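Local structure of uncharacterized protein (Vibrio parahaemolyticus M0605, 3X0T) at residues D27-H30 with P35-G38; G64-A69 with H91-V96; I53-G58 with Q83-A88; W15-E18 with V23-V26; K70-V73 with T79-L82. The protein is the PirA component of a plasmid-encoded toxin of this marine pathogen, a small jelly-roll protein that probably takes part in pore formation. All coordinates share one frame; numbering follows the deposited sequence. Where two conformers were deposited one is given.

Interaction 1 of 5, residues D27-H30 with P35-G38. With NO3 (nitrate ion), chain C.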
# COMPACT_ATOMS: atom_id res chain seq x y z
N ASP A 27 1.37 0.16 4.86
CA ASP A 27 2.80 0.33 4.92
C ASP A 27 3.04 1.81 5.16
O ASP A 27 2.18 2.63 4.77
CB ASP A 27 3.53 -0.10 3.65
CG ASP A 27 4.99 -0.46 3.80
OD1 ASP A 27 5.51 -0.33 4.92
OD2 ASP A 27 5.60 -0.84 2.78
N SER A 28 4.19 2.17 5.72
CA SER A 28 4.54 3.54 5.94
C SER A 28 6.00 3.71 6.14
O SER A 28 6.66 2.80 6.69
CB SER A 28 3.75 4.23 6.96
OG SER A 28 4.22 3.77 8.17
N LYS A 29 6.53 4.84 5.77
CA LYS A 29 7.93 5.11 5.92
C LYS A 29 8.17 6.58 6.09
O LYS A 29 7.71 7.40 5.21
CB LYS A 29 8.79 4.58 4.77
CG LYS A 29 10.28 4.91 4.95
CD LYS A 29 11.33 4.07 4.39
CE LYS A 29 11.42 4.30 2.91
NZ LYS A 29 12.44 3.41 2.23
N HIS A 30 8.91 6.96 7.13
CA HIS A 30 9.24 8.35 7.38
C HIS A 30 10.73 8.47 7.43
O HIS A 30 11.39 7.80 8.25
CB HIS A 30 8.63 8.76 8.74
CG HIS A 30 7.17 8.53 8.79
ND1 HIS A 30 6.27 9.34 8.16
CD2 HIS A 30 6.47 7.50 9.34
CE1 HIS A 30 5.07 8.80 8.35
NE2 HIS A 30 5.15 7.68 9.05
N PRO A 35 15.61 11.75 2.05
CA PRO A 35 14.49 11.00 1.48
C PRO A 35 14.90 9.70 0.91
O PRO A 35 16.06 9.52 0.47
CB PRO A 35 13.92 11.96 0.45
CG PRO A 35 15.09 12.74 0.03
CD PRO A 35 15.92 12.98 1.28
N GLU A 36 13.97 8.76 0.76
CA GLU A 36 14.26 7.42 0.25
C GLU A 36 13.15 6.96 -0.67
O GLU A 36 11.97 7.32 -0.49
CB GLU A 36 14.35 6.40 1.38
CG GLU A 36 15.45 6.60 2.33
CD GLU A 36 15.65 5.46 3.37
OE1 GLU A 36 14.97 4.35 3.22
OE2 GLU A 36 16.37 5.69 4.38
N VAL A 37 13.49 6.14 -1.65
CA VAL A 37 12.53 5.36 -2.43
C VAL A 37 11.81 4.39 -1.48
O VAL A 37 12.41 3.95 -0.52
CB VAL A 37 13.35 4.70 -3.57
CG1 VAL A 37 12.46 3.81 -4.40
CG2 VAL A 37 14.00 5.78 -4.42
N GLY A 38 10.58 4.05 -1.78
CA GLY A 38 9.76 3.20 -0.96
C GLY A 38 9.81 1.72 -1.24
O GLY A 38 10.87 1.18 -1.57
N NO3 C . 16.56 5.10 -1.27
O1 NO3 C . 17.86 4.57 -1.53
O2 NO3 C . 16.47 5.93 -2.32
O3 NO3 C . 15.84 4.73 -0.14

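Interaction 2 of 5, residues G64-A69 with H91-V96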
# COMPACT_ATOMS: atom_id res chain seq x y z
N GLY A 64 0.72 20.50 3.89
CA GLY A 64 -0.34 20.22 2.92
C GLY A 64 -0.89 18.82 2.91
O GLY A 64 -1.74 18.52 2.10
N GLY A 65 -0.46 17.99 3.86
CA GLY A 65 -1.06 16.66 4.06
C GLY A 65 -0.59 15.66 2.99
O GLY A 65 0.36 15.90 2.25
N TRP A 66 -1.25 14.53 2.99
CA TRP A 66 -0.86 13.43 2.07
C TRP A 66 -1.28 13.76 0.63
O TRP A 66 -2.35 14.34 0.41
CB TRP A 66 -1.55 12.12 2.46
CG TRP A 66 -1.00 11.54 3.73
CD1 TRP A 66 -1.63 11.49 4.97
CD2 TRP A 66 0.27 10.90 3.90
NE1 TRP A 66 -0.80 10.84 5.86
CE2 TRP A 66 0.37 10.50 5.25
CE3 TRP A 66 1.34 10.65 3.01
CZ2 TRP A 66 1.51 9.82 5.73
CZ3 TRP A 66 2.47 10.02 3.52
CH2 TRP A 66 2.55 9.58 4.87
N LYS A 67 -0.46 13.32 -0.32
CA LYS A 67 -0.76 13.47 -1.75
C LYS A 67 -0.75 12.11 -2.39
O LYS A 67 -0.05 11.21 -1.93
CB LYS A 67 0.32 14.34 -2.44
CG LYS A 67 0.40 15.76 -1.95
CD LYS A 67 1.59 15.88 -0.91
CE LYS A 67 1.91 17.34 -0.50
NZ LYS A 67 0.82 18.01 0.22
N VAL A 68 -1.54 11.90 -3.44
CA VAL A 68 -1.65 10.66 -4.12
C VAL A 68 -0.65 10.56 -5.30
O VAL A 68 -0.72 11.38 -6.22
CB VAL A 68 -3.09 10.39 -4.59
CG1 VAL A 68 -3.16 9.04 -5.33
CG2 VAL A 68 -4.07 10.53 -3.47
N ALA A 69 0.26 9.60 -5.23
CA ALA A 69 1.17 9.31 -6.35
C ALA A 69 0.60 8.25 -7.27
O ALA A 69 0.88 8.31 -8.48
CB ALA A 69 2.54 8.87 -5.85
N HIS A 91 8.17 11.34 3.39
CA HIS A 91 7.08 10.59 4.00
C HIS A 91 6.36 9.85 2.92
O HIS A 91 6.08 10.44 1.86
CB HIS A 91 6.11 11.49 4.77
CG HIS A 91 6.78 12.27 5.85
ND1 HIS A 91 7.11 11.72 7.08
CD2 HIS A 91 7.32 13.53 5.82
CE1 HIS A 91 7.80 12.61 7.76
NE2 HIS A 91 7.97 13.70 7.02
N GLN A 92 5.96 8.61 3.18
CA GLN A 92 5.19 7.84 2.21
C GLN A 92 4.41 6.79 2.94
O GLN A 92 4.79 6.34 4.04
CB GLN A 92 6.09 7.30 1.08
CG GLN A 92 7.18 6.32 1.59
CD GLN A 92 8.24 6.21 0.58
OE1 GLN A 92 8.01 5.70 -0.56
NE2 GLN A 92 9.45 6.65 0.87
N ARG A 93 3.32 6.34 2.31
CA ARG A 93 2.53 5.27 2.88
C ARG A 93 1.73 4.60 1.78
O ARG A 93 1.55 5.19 0.69
CB ARG A 93 1.59 5.79 3.98
CG ARG A 93 0.46 6.71 3.54
CD ARG A 93 -0.47 7.02 4.65
NE ARG A 93 -1.55 7.88 4.18
CZ ARG A 93 -2.65 8.13 4.89
NH1 ARG A 93 -2.77 7.66 6.11
NH2 ARG A 93 -3.64 8.79 4.29
N ILE A 94 1.22 3.44 2.06
CA ILE A 94 0.28 2.74 1.22
C ILE A 94 -0.99 2.58 2.03
O ILE A 94 -0.93 2.08 3.18
CB ILE A 94 0.82 1.37 0.72
CG1 ILE A 94 2.09 1.57 -0.11
CG2 ILE A 94 -0.25 0.66 -0.07
CD1 ILE A 94 2.79 0.30 -0.49
N VAL A 95 -2.11 2.97 1.46
CA VAL A 95 -3.40 2.79 2.12
C VAL A 95 -4.31 1.94 1.23
O VAL A 95 -4.19 1.95 0.01
CB VAL A 95 -4.09 4.14 2.46
CG1 VAL A 95 -3.32 4.90 3.51
CG2 VAL A 95 -4.35 4.98 1.24
N VAL A 96 -5.23 1.27 1.88
CA VAL A 96 -6.32 0.59 1.21
C VAL A 96 -7.61 1.27 1.67
O VAL A 96 -7.80 1.50 2.87
CB VAL A 96 -6.33 -0.95 1.52
CG1 VAL A 96 -7.44 -1.62 0.73
CG2 VAL A 96 -4.99 -1.57 1.16

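Interaction 3 of 5, residues I53-G58 with Q83-A88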
# COMPACT_ATOMS: atom_id res chain seq x y z
N ILE A 53 -6.36 0.77 -3.72
CA ILE A 53 -5.07 0.89 -3.09
C ILE A 53 -4.40 2.15 -3.60
O ILE A 53 -4.45 2.44 -4.81
CB ILE A 53 -4.22 -0.38 -3.29
CG1 ILE A 53 -2.97 -0.33 -2.38
CG2 ILE A 53 -3.88 -0.65 -4.75
CD1 ILE A 53 -2.23 -1.65 -2.32
N GLN A 54 -3.78 2.90 -2.70
CA GLN A 54 -3.07 4.12 -3.11
C GLN A 54 -1.68 4.17 -2.51
O GLN A 54 -1.45 3.79 -1.35
CB GLN A 54 -3.79 5.43 -2.69
CG GLN A 54 -5.20 5.51 -3.27
CD GLN A 54 -5.78 6.84 -3.15
OE1 GLN A 54 -5.59 7.59 -2.16
NE2 GLN A 54 -6.57 7.18 -4.20
N TYR A 55 -0.75 4.68 -3.31
CA TYR A 55 0.59 5.04 -2.85
C TYR A 55 0.58 6.55 -2.62
O TYR A 55 0.30 7.27 -3.56
CB TYR A 55 1.64 4.64 -3.90
CG TYR A 55 2.99 4.41 -3.33
CD1 TYR A 55 3.76 5.47 -2.81
CD2 TYR A 55 3.50 3.12 -3.19
CE1 TYR A 55 4.98 5.23 -2.19
CE2 TYR A 55 4.70 2.88 -2.56
CZ TYR A 55 5.44 3.94 -2.06
OH TYR A 55 6.64 3.66 -1.43
N GLN A 56 0.86 6.98 -1.39
CA GLN A 56 0.77 8.39 -1.03
C GLN A 56 2.10 8.90 -0.51
O GLN A 56 2.94 8.09 -0.05
CB GLN A 56 -0.29 8.59 0.03
CG GLN A 56 -1.68 8.23 -0.46
CD GLN A 56 -2.77 8.56 0.54
OE1 GLN A 56 -2.49 8.97 1.68
NE2 GLN A 56 -4.02 8.39 0.12
N TRP A 57 2.31 10.22 -0.61
CA TRP A 57 3.55 10.82 -0.16
C TRP A 57 3.27 12.11 0.56
O TRP A 57 2.21 12.72 0.39
CB TRP A 57 4.55 11.00 -1.32
CG TRP A 57 4.15 12.08 -2.29
CD1 TRP A 57 3.26 11.97 -3.35
CD2 TRP A 57 4.56 13.44 -2.27
NE1 TRP A 57 3.15 13.17 -3.98
CE2 TRP A 57 3.90 14.10 -3.33
CE3 TRP A 57 5.40 14.21 -1.43
CZ2 TRP A 57 4.04 15.49 -3.54
CZ3 TRP A 57 5.52 15.57 -1.64
CH2 TRP A 57 4.86 16.19 -2.70
N GLY A 58 4.25 12.56 1.34
CA GLY A 58 4.13 13.84 2.05
C GLY A 58 5.47 14.58 1.98
O GLY A 58 6.56 13.97 1.90
N GLN A 83 3.60 -1.07 -7.86
CA GLN A 83 5.04 -0.78 -7.88
C GLN A 83 5.27 0.61 -7.26
O GLN A 83 4.59 1.57 -7.61
CB GLN A 83 5.47 -0.81 -9.38
CG GLN A 83 6.95 -0.49 -9.58
CD GLN A 83 7.90 -1.60 -9.03
OE1 GLN A 83 7.53 -2.75 -8.81
NE2 GLN A 83 9.15 -1.17 -8.83
N ARG A 84 6.29 0.70 -6.42
CA ARG A 84 6.58 1.98 -5.81
C ARG A 84 6.95 3.02 -6.86
O ARG A 84 7.52 2.67 -7.90
CB ARG A 84 7.74 1.84 -4.86
CG ARG A 84 9.03 1.51 -5.60
CD ARG A 84 10.12 1.30 -4.60
NE ARG A 84 11.38 0.97 -5.31
CZ ARG A 84 12.43 0.37 -4.74
NH1 ARG A 84 12.36 -0.01 -3.51
NH2 ARG A 84 13.58 0.17 -5.44
N PRO A 85 6.68 4.32 -6.66
CA PRO A 85 7.24 5.34 -7.55
C PRO A 85 8.74 5.23 -7.62
O PRO A 85 9.42 4.86 -6.66
CB PRO A 85 6.79 6.66 -6.89
CG PRO A 85 5.55 6.27 -6.10
CD PRO A 85 5.90 4.90 -5.54
N ASP A 86 9.35 5.65 -8.73
CA ASP A 86 10.82 5.60 -8.81
C ASP A 86 11.49 6.74 -8.02
O ASP A 86 12.70 6.61 -7.70
CB ASP A 86 11.24 5.83 -10.30
CG ASP A 86 10.92 4.73 -11.23
OD1 ASP A 86 10.76 3.55 -10.80
OD2 ASP A 86 10.88 5.01 -12.46
N ASN A 87 10.77 7.75 -7.57
CA ASN A 87 11.36 8.90 -6.88
C ASN A 87 11.28 8.67 -5.33
O ASN A 87 10.51 7.85 -4.83
CB ASN A 87 10.79 10.27 -7.34
CG ASN A 87 9.24 10.32 -7.26
OD1 ASN A 87 8.52 9.50 -7.88
ND2 ASN A 87 8.78 11.44 -6.63
N ALA A 88 12.09 9.47 -4.61
CA ALA A 88 12.32 9.35 -3.18
C ALA A 88 11.47 10.37 -2.42
O ALA A 88 11.23 11.50 -2.93
CB ALA A 88 13.81 9.59 -2.90

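Interaction 4 of 5, residues W15-E18 with V23-V26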
# COMPACT_ATOMS: atom_id res chain seq x y z
N TRP A 15 -5.30 -7.70 6.49
CA TRP A 15 -5.90 -6.43 6.92
C TRP A 15 -7.38 -6.43 6.70
O TRP A 15 -7.93 -7.12 5.82
CB TRP A 15 -5.31 -5.25 6.13
CG TRP A 15 -3.80 -5.14 6.29
CD1 TRP A 15 -2.86 -5.57 5.36
CD2 TRP A 15 -3.08 -4.50 7.36
NE1 TRP A 15 -1.62 -5.22 5.83
CE2 TRP A 15 -1.72 -4.55 7.02
CE3 TRP A 15 -3.50 -3.89 8.54
CZ2 TRP A 15 -0.74 -4.02 7.90
CZ3 TRP A 15 -2.55 -3.36 9.39
CH2 TRP A 15 -1.18 -3.44 9.03
N THR A 16 -8.04 -5.63 7.52
CA THR A 16 -9.48 -5.32 7.34
C THR A 16 -9.61 -3.86 7.01
O THR A 16 -8.78 -3.03 7.40
CB THR A 16 -10.25 -5.66 8.60
OG1 THR A 16 -9.84 -4.89 9.71
CG2 THR A 16 -10.09 -7.09 8.96
N VAL A 17 -10.66 -3.56 6.24
CA VAL A 17 -10.90 -2.16 5.81
C VAL A 17 -12.38 -1.85 5.99
O VAL A 17 -13.23 -2.48 5.36
CB VAL A 17 -10.46 -1.91 4.33
CG1 VAL A 17 -10.36 -0.39 4.07
CG2 VAL A 17 -9.13 -2.57 3.99
N GLU A 18 -12.69 -0.89 6.87
CA GLU A 18 -14.11 -0.66 7.17
C GLU A 18 -14.85 -0.10 5.95
O GLU A 18 -14.32 0.64 5.10
CB GLU A 18 -14.19 0.18 8.45
CG GLU A 18 -13.54 -0.41 9.70
CD GLU A 18 -14.00 -1.84 10.01
OE1 GLU A 18 -13.20 -2.74 10.39
OE2 GLU A 18 -15.24 -2.09 9.92
N VAL A 23 -10.27 3.64 5.74
CA VAL A 23 -8.90 3.73 5.21
C VAL A 23 -8.02 2.93 6.12
O VAL A 23 -8.03 3.17 7.34
CB VAL A 23 -8.43 5.23 5.15
CG1 VAL A 23 -6.99 5.27 4.64
CG2 VAL A 23 -9.35 6.06 4.29
N THR A 24 -7.27 1.99 5.63
CA THR A 24 -6.35 1.22 6.44
C THR A 24 -4.94 1.43 5.88
O THR A 24 -4.69 1.23 4.71
CB THR A 24 -6.69 -0.30 6.41
OG1 THR A 24 -7.98 -0.39 6.97
CG2 THR A 24 -5.65 -1.11 7.23
N GLU A 25 -4.02 1.85 6.77
CA GLU A 25 -2.59 2.00 6.41
C GLU A 25 -1.93 0.66 6.43
O GLU A 25 -1.93 -0.02 7.45
CB GLU A 25 -1.77 2.83 7.38
CG GLU A 25 -2.19 4.22 7.35
CD GLU A 25 -1.31 5.08 8.23
OE1 GLU A 25 -1.02 4.69 9.40
OE2 GLU A 25 -1.07 6.14 7.84
N VAL A 26 -1.34 0.23 5.31
CA VAL A 26 -0.72 -1.09 5.23
C VAL A 26 0.80 -1.05 5.12
O VAL A 26 1.46 -2.04 5.30
CB VAL A 26 -1.34 -1.96 4.13
CG1 VAL A 26 -2.85 -2.11 4.38
CG2 VAL A 26 -1.05 -1.41 2.74
O HOH W 1 -10.50 0.65 7.86

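Interaction 5 of 5, residues K70-V73 with T79-L82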
# COMPACT_ATOMS: atom_id res chain seq x y z
N LYS A 70 -0.09 7.23 -6.75
CA LYS A 70 -0.64 6.12 -7.55
C LYS A 70 -1.93 5.68 -6.91
O LYS A 70 -2.06 5.71 -5.68
CB LYS A 70 0.31 4.95 -7.64
CG LYS A 70 1.64 5.21 -8.37
CD LYS A 70 2.41 3.92 -8.71
CE LYS A 70 3.61 4.14 -9.59
NZ LYS A 70 4.10 2.78 -10.00
N SER A 71 -2.87 5.22 -7.73
CA SER A 71 -4.12 4.70 -7.23
C SER A 71 -4.64 3.59 -8.15
O SER A 71 -4.48 3.73 -9.37
CB SER A 71 -5.15 5.82 -7.14
OG SER A 71 -6.35 5.44 -6.50
N HIS A 72 -5.24 2.54 -7.65
CA HIS A 72 -5.77 1.49 -8.51
C HIS A 72 -6.90 0.78 -7.75
O HIS A 72 -6.84 0.59 -6.54
CB HIS A 72 -4.66 0.47 -8.82
CG HIS A 72 -5.06 -0.53 -9.81
ND1 HIS A 72 -4.97 -0.33 -11.17
CD2 HIS A 72 -5.58 -1.77 -9.64
CE1 HIS A 72 -5.45 -1.40 -11.79
NE2 HIS A 72 -5.77 -2.30 -10.88
N VAL A 73 -7.93 0.31 -8.50
CA VAL A 73 -9.07 -0.40 -7.92
C VAL A 73 -8.87 -1.86 -8.12
O VAL A 73 -8.59 -2.32 -9.26
CB VAL A 73 -10.40 0.06 -8.49
CG1 VAL A 73 -11.55 -0.76 -7.93
CG2 VAL A 73 -10.60 1.53 -8.25
N THR A 79 -5.57 -10.17 -7.41
CA THR A 79 -4.31 -9.73 -6.86
C THR A 79 -3.70 -8.72 -7.80
O THR A 79 -3.71 -8.88 -9.01
CB THR A 79 -3.34 -10.88 -6.63
OG1 THR A 79 -3.95 -11.82 -5.74
CG2 THR A 79 -2.09 -10.45 -6.15
N TYR A 80 -3.17 -7.62 -7.26
CA TYR A 80 -2.64 -6.54 -8.04
C TYR A 80 -1.27 -6.06 -7.54
O TYR A 80 -1.09 -5.99 -6.33
CB TYR A 80 -3.57 -5.35 -7.98
CG TYR A 80 -3.05 -4.14 -8.63
CD1 TYR A 80 -3.02 -4.07 -10.04
CD2 TYR A 80 -2.53 -3.06 -7.90
CE1 TYR A 80 -2.54 -2.95 -10.68
CE2 TYR A 80 -2.08 -1.91 -8.55
CZ TYR A 80 -2.07 -1.89 -9.96
OH TYR A 80 -1.59 -0.74 -10.57
N HIS A 81 -0.32 -5.80 -8.44
CA HIS A 81 1.04 -5.32 -8.04
C HIS A 81 1.11 -3.83 -8.10
O HIS A 81 0.89 -3.19 -9.14
CB HIS A 81 2.06 -5.90 -9.03
CG HIS A 81 3.42 -5.38 -8.71
ND1 HIS A 81 4.15 -5.83 -7.62
CD2 HIS A 81 4.19 -4.44 -9.27
CE1 HIS A 81 5.32 -5.18 -7.52
NE2 HIS A 81 5.36 -4.35 -8.53
N LEU A 82 1.32 -3.21 -6.91
CA LEU A 82 1.55 -1.78 -6.82
C LEU A 82 3.04 -1.54 -6.73
O LEU A 82 3.69 -1.79 -5.71
CB LEU A 82 0.86 -1.25 -5.54
CG LEU A 82 1.05 0.23 -5.25
CD1 LEU A 82 0.55 1.07 -6.39
CD2 LEU A 82 0.42 0.61 -3.94

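Interaction 1 of 5, residues D27-H30 with P35-G38
Lys29, near the end of a strand, and Gly38, in a segment without regular structure, bring their CA atoms to 7.4 Å, and a single long side chain spans the gap between the two backbones. The Lys29 chain bends at chi3 (75°), and this turn carries its amine over to the loop, where it donates twice. Lys29 NZ lies 2.9 Å from Glu36 OE1 in a salt bridge that meets the carboxylate on its anti side, 23° out of its plane, the two side chains crossing at about a right angle. The second bond runs 2.8 Å from Lys29 NZ to Val37 O, with a C=O...donor angle of 148° and the amine again tilted out of the carbonyl plane. In the jelly roll, strand 22-30 borders one sheet and the 35-38 loop belongs to the connection toward strand 41-45 of the other, so the lysine ties this passage back to the strand it left. Gln92 of strand 91-98 holds both sides as well: it pairs with the backbone of Lys29 and, through NE2, donates to Glu36 O. A nitrate ion, probably from the crystallisation liquor, accepts an almost straight bond from the loop, Val37 N to nitrate O2 at 3.1 Å; its position against the Glu36 side chain is doubtful. At the other end of the strand segment, Asp27 OD2 makes a salt bridge with Arg39, just beyond Gly38.

Interaction 2 of 5, residues G64-A69 with H91-V96
Trp66 and Arg93 form the tight part of this contact, ring and guanidinium lying flat on each other with their planes only 6° apart. Arg93 CZ stands 3.6 Å from the centroid of the five-membered ring of Trp66, a cation-pi arrangement, while Arg93 CG covers the six-membered ring at 3.8 Å from its centroid as a CH-pi contact. The chain of Arg93 runs extended from CG to NE and thereby follows the length of the indole. On the opposite face of the guanidinium, Val95 CG1 sits 3.5 Å above the plane, which leaves the group layered between a methyl and an aromatic ring. Strand 51-58 runs between strands 67-74 and 91-98 in this jelly-roll sheet, and Trp66 reaches across it over Gln56. Gln56 OE1 binds Arg93 NH2, and Glu25 OE2 makes a salt bridge with Arg93 NH1, so two of its nitrogens are anchored and the rotation of the group is fixed. Packing is looser at the benzo edge of the indole: Trp66 CZ3 is 3.7 Å from Gln92 CA, and Trp66 CH2 only grazes His91 CB at 4.0 Å. The remaining residues of 64-69 stay clear of the strand; among them Lys67 NZ donates to Gly65 O at 3.0 Å.

Interaction 3 of 5, residues I53-G58 with Q83-A88
Tyr55 is the residue of strand 53-58 that meets the loop 83-88, packing on Pro85 and Arg84. Just before it, Gln54 faces elsewhere and accepts a bond from Gln56, with Gln56 NE2 2.9 Å from Gln54 OE1 and the donor in the carbonyl plane. Tyr55 then turns its ring toward the loop, CG anti to the backbone N (chi1 -154°). Pro85 CD rests over the middle of that ring, 3.4 Å from its centroid and 8° off the normal, and Pro85 CG follows near one side, 3.8 Å from Tyr55 CD1. Arg84 lies alongside, pointing the same way as the tyrosine; its CB is 4.0 Å from Tyr55 CE2, while its guanidinium leads away to Gly38 O. Gln56 points back from the loop, and Trp57 stacks on Phe89, which follows the loop segment. The contact thus seats a buried proline of the loop on the inner side of a jelly-roll sheet. The Tyr55 hydroxyl is hydrogen-bonded to Gln92 OE1, while the ring's face packs on the proline. The proline CD is bonded to nitrogen and is probably somewhat electron-poor, which would suit its C-H groups to the aromatic face.

Interaction 4 of 5, residues W15-E18 with V23-V26
Thr24 OG1 is held from two directions: it donates to Thr16 O at 2.8 Å, in the carbonyl plane and on a lone pair, and accepts from a water 2.9 Å away. The same water accepts from Glu18 N, also at 2.9 Å, so it links the end of the 15-18 segment to the threonine. With its hydroxyl beside the backbone N (chi1 -62°), Thr24 sets its methyl toward the indole, CG2 lying 3.8 Å from Trp15 CE3. Trp15 carries most of the apolar contact. Val26 CG1 sits over its five-membered ring, 3.5 Å from the centroid and 6° off the normal, a close CH-pi contact, while Glu25 O lies above the same face near the rim of the six-membered ring, 3.8 Å from Trp15 CH2. Farther along, Val17 CG1 packs on Thr24 OG1 at 3.8 Å. The indole nitrogen is hydrogen-bonded to Tyr110 OH, which is also hydrogen-bonded to Val26 O and so fastens both partners from one point. The two strands run nearly antiparallel, at 156°, yet belong to different sheets of the jelly roll. Strand 11-17 pairs with 104-110, through Trp15 and Cys106, and strand 22-30 pairs with 91-98, through Val26 and Ile94, so the contact joins the outermost strands of the two sheets along one side of the sandwich.

Interaction 5 of 5, residues K70-V73 with T79-L82
A bridge between the border strands of the two jelly-roll sheets is made here by His72, on strand 67-74, and Tyr80, on strand 79-82. Their rings form an offset stack, with planes 1° apart and centroids separated by 3.6 Å. The overlap is close along much of the imidazole: His72 CG stands 3.3 Å from Tyr80 CZ, and His72 NE2 is equally near, 3.3 Å, to Tyr80 CE1. The offset also brings the histidine's own CB over the rim of the phenol, 3.5 Å from Tyr80 CE2. Each residue places CG anti to the backbone N (chi1 -173° for His72, 174° for Tyr80), and the two rings, sent out from strands of different sheets, meet face to face between them. Strand 67-74 pairs by backbone with 51-58, and strand 79-82 with 41-45, so in this beta sandwich the side chains, and not a shared ladder of backbone bonds, join the two edges. Next to the stack the contact is thinner and aliphatic: Leu82 CD1 approaches Lys70 CB at 4.1 Å and Lys70 CD at 4.1 Å, while the leucine also packs on Ile53 of the neighbouring strand. The Lys70 chain, extended beyond CG, passes the leucine and delivers its amine to Gln83 O, the carbonyl next after Leu82.

Overall arrangement
Interactions 1, 2 and 3 cluster at one end of the jelly roll, with centres 7 to 10 Å apart. Gln92 links them: its OE1 is 2.6 Å from Tyr55 OH, and its backbone O lies 2.9 Å from Lys29 N. The loops of interactions 1 and 3 are joined by Gly38 O and Arg84 NH1, 2.7 Å apart. Interactions 4 and 5, centres about 15 Å apart, connect the two sheets along their two different borders, strands 11-17 and 22-30 at one and 67-74 and 79-82 at the other. Interaction 5 touches interaction 3 through Lys70 NZ and Gln83 O at 2.7 Å, whereas interaction 4 meets interaction 2 along neighbouring strands 22-30 and 91-98.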